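Local coordinates for protein tyrosinase (Burkholderia thailandensis, PDB 5ZRD) that uses a pair of copper ions to hydroxylate monophenols and oxidise the resulting catechols, and works efficiently in producing catechol derivatives at acidic pH, at residues V37-L42 with Q106-G111. Numbering follows the deposited sequence.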
ATOM      1  N   VAL A  37     -12.742 -38.431  20.395  1.00 37.22           N
ATOM      2  CA  VAL A  37     -12.185 -39.248  19.288  1.00 39.73           C
ATOM      3  C   VAL A  37     -12.932 -38.900  17.992  1.00 38.32           C
ATOM      4  O   VAL A  37     -12.338 -38.570  16.965  1.00 36.73           O
ATOM      5  CB  VAL A  37     -12.243 -40.756  19.612  1.00 42.53           C
ATOM      6  CG1 VAL A  37     -11.812 -41.593  18.414  1.00 42.33           C
ATOM      7  CG2 VAL A  37     -11.397 -41.103  20.830  1.00 39.44           C
ATOM      8  N   GLY A  38     -14.251 -38.871  18.058  1.00 38.53           N
ATOM      9  CA  GLY A  38     -15.040 -38.595  16.860  1.00 39.81           C
ATOM     10  C   GLY A  38     -14.767 -37.236  16.239  1.00 38.05           C
ATOM     11  O   GLY A  38     -14.626 -37.136  15.012  1.00 45.28           O
ATOM     12  N   ILE A  39     -14.706 -36.163  17.038  1.00 44.92           N
ATOM     13  CA  ILE A  39     -14.496 -34.808  16.422  1.00 39.76           C
ATOM     14  C   ILE A  39     -13.058 -34.697  15.909  1.00 33.85           C
ATOM     15  O   ILE A  39     -12.799 -33.996  14.930  1.00 33.29           O
ATOM     16  CB  ILE A  39     -14.904 -33.634  17.350  1.00 46.55           C
ATOM     17  CG1 ILE A  39     -14.024 -33.474  18.596  1.00 46.76           C
ATOM     18  CG2 ILE A  39     -16.382 -33.724  17.731  1.00 45.21           C
ATOM     19  CD1 ILE A  39     -14.109 -32.078  19.232  1.00 46.53           C
ATOM     20  N   GLN A  40     -12.129 -35.419  16.529  1.00 32.78           N
ATOM     21  CA  GLN A  40     -10.732 -35.412  16.044  1.00 34.59           C
ATOM     22  C   GLN A  40     -10.639 -36.161  14.708  1.00 39.50           C
ATOM     23  O   GLN A  40      -9.748 -35.863  13.936  1.00 38.94           O
ATOM     24  CB  GLN A  40      -9.780 -35.961  17.113  1.00 31.88           C
ATOM     25  CG  GLN A  40      -9.455 -34.905  18.157  1.00 32.83           C
ATOM     26  CD  GLN A  40      -8.561 -35.298  19.304  1.00 35.06           C
ATOM     27  OE1 GLN A  40      -8.006 -36.395  19.370  1.00 35.70           O
ATOM     28  NE2 GLN A  40      -8.420 -34.365  20.236  1.00 33.53           N
ATOM     29  N   ALA A  41     -11.579 -37.069  14.394  1.00 38.28           N
ATOM     30  CA  ALA A  41     -11.436 -37.880  13.178  1.00 40.28           C
ATOM     31  C   ALA A  41     -12.247 -37.276  12.035  1.00 46.20           C
ATOM     32  O   ALA A  41     -12.165 -37.755  10.930  1.00 53.37           O
ATOM     33  CB  ALA A  41     -11.858 -39.299  13.440  1.00 38.89           C
ATOM     34  N   LEU A  42     -13.025 -36.232  12.261  1.00 45.75           N
ATOM     35  CA  LEU A  42     -13.722 -35.657  11.125  1.00 46.49           C
ATOM     36  C   LEU A  42     -12.709 -34.959  10.224  1.00 45.13           C
ATOM     37  O   LEU A  42     -11.754 -34.457  10.702  1.00 39.81           O
ATOM     38  CB  LEU A  42     -14.808 -34.693  11.615  1.00 48.40           C
ATOM     39  CG  LEU A  42     -16.037 -35.391  12.196  1.00 53.62           C
ATOM     40  CD1 LEU A  42     -16.842 -34.448  13.082  1.00 54.51           C
ATOM     41  CD2 LEU A  42     -16.909 -35.977  11.075  1.00 49.74           C
ATOM     42  N   GLN A 106     -21.510 -33.373  20.386  1.00 39.49           N
ATOM     43  CA  GLN A 106     -22.862 -33.935  20.526  1.00 40.72           C
ATOM     44  C   GLN A 106     -23.303 -34.620  19.220  1.00 41.23           C
ATOM     45  O   GLN A 106     -24.133 -35.542  19.232  1.00 45.91           O
ATOM     46  CB  GLN A 106     -23.851 -32.839  20.934  1.00 38.79           C
ATOM     47  CG  GLN A 106     -23.975 -32.651  22.440  1.00 38.02           C
ATOM     48  CD  GLN A 106     -24.834 -31.466  22.823  1.00 40.62           C
ATOM     49  OE1 GLN A 106     -25.320 -30.716  21.971  1.00 43.31           O
ATOM     50  NE2 GLN A 106     -25.017 -31.276  24.122  1.00 40.10           N
ATOM     51  N   SER A 107     -22.721 -34.168  18.118  1.00 44.31           N
ATOM     52  CA  SER A 107     -22.870 -34.769  16.808  1.00 45.65           C
ATOM     53  C   SER A 107     -22.249 -36.172  16.756  1.00 44.83           C
ATOM     54  O   SER A 107     -22.608 -36.919  15.883  1.00 46.99           O
ATOM     55  CB  SER A 107     -22.262 -33.912  15.738  1.00 46.32           C
ATOM     56  OG  SER A 107     -20.860 -34.118  15.721  1.00 52.08           O
ATOM     57  N   ILE A 108     -21.318 -36.501  17.634  1.00 42.90           N
ATOM     58  CA  ILE A 108     -20.790 -37.832  17.742  1.00 39.17           C
ATOM     59  C   ILE A 108     -21.591 -38.584  18.799  1.00 44.76           C
ATOM     60  O   ILE A 108     -22.089 -39.670  18.538  1.00 46.29           O
ATOM     61  CB  ILE A 108     -19.292 -37.807  18.116  1.00 44.02           C
ATOM     62  CG1 ILE A 108     -18.435 -36.961  17.164  1.00 41.08           C
ATOM     63  CG2 ILE A 108     -18.732 -39.221  18.279  1.00 46.47           C
ATOM     64  CD1 ILE A 108     -18.815 -37.057  15.707  1.00 44.89           C
ATOM     65  N   VAL A 109     -21.647 -38.037  20.014  1.00 44.54           N
ATOM     66  CA  VAL A 109     -22.376 -38.671  21.126  1.00 41.32           C
ATOM     67  C   VAL A 109     -23.516 -37.736  21.562  1.00 50.76           C
ATOM     68  O   VAL A 109     -23.243 -36.759  22.274  1.00 41.68           O
ATOM     69  CB  VAL A 109     -21.481 -38.948  22.338  1.00 39.45           C
ATOM     70  CG1 VAL A 109     -22.306 -39.477  23.490  1.00 38.50           C
ATOM     71  CG2 VAL A 109     -20.315 -39.870  22.020  1.00 43.06           C
ATOM     72  N   PRO A 110     -24.796 -38.057  21.182  1.00 51.97           N
ATOM     73  CA  PRO A 110     -25.904 -37.132  21.508  1.00 46.38           C
ATOM     74  C   PRO A 110     -26.071 -36.834  23.007  1.00 44.73           C
ATOM     75  O   PRO A 110     -25.854 -37.725  23.878  1.00 40.80           O
ATOM     76  CB  PRO A 110     -27.136 -37.811  20.878  1.00 52.08           C
ATOM     77  CG  PRO A 110     -26.541 -38.416  19.613  1.00 50.12           C
ATOM     78  CD  PRO A 110     -25.254 -39.024  20.149  1.00 46.05           C
ATOM     79  N   GLY A 111     -26.403 -35.552  23.296  1.00 43.47           N
ATOM     80  CA  GLY A 111     -26.595 -35.082  24.686  1.00 45.82           C
ATOM     81  C   GLY A 111     -25.334 -35.207  25.548  1.00 43.88           C
ATOM     82  O   GLY A 111     -25.428 -35.178  26.785  1.00 45.47           O
TER
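Ile108, near the end of helix 90-108, lays its side chain against the bare backbone of Gly38 on helix 27-41. Its CG1 stands 3.8 Å from Gly38 CA and its CG2 4.0 Å from that same CA, so both branches of the isoleucine meet the glycine. Gly38 has no side chain on this face, and Gly38 CA and Ile108 CA come within 5.9 Å of each other. Ile108 sets CG2 anti to its backbone N and CG1 beside that N (chi1 -55°), which spreads the fork over the glycine. On one flank Ile39 crosses Ile108 at about a right angle, Ile39 CG2 lying 3.9 Å from Ile108 CG1. The end of the Ile39 side chain leads away from segment 106-111, and Ile39 also packs on Leu101, Ala104 and Leu105 of helix 90-108 and on Phe50. Beyond the helix end, Leu42 reaches tip to tip toward Ile108, with Leu42 CD1 4.2 Å from Ile108 CD1. The side chains that meet are all apolar, and Ile108 CG1 also lies 3.8 Å from the backbone N of Ile39. Val109, next in the chain, turns to Asp31, Arg34 and Ala35, extending the contact along helix 27-41. Well away from the copper ions, this is close helix-helix packing at a glycine, joining the C-terminal ends of helix 27-41 and helix 90-108 within the largely helical part of the tyrosinase fold.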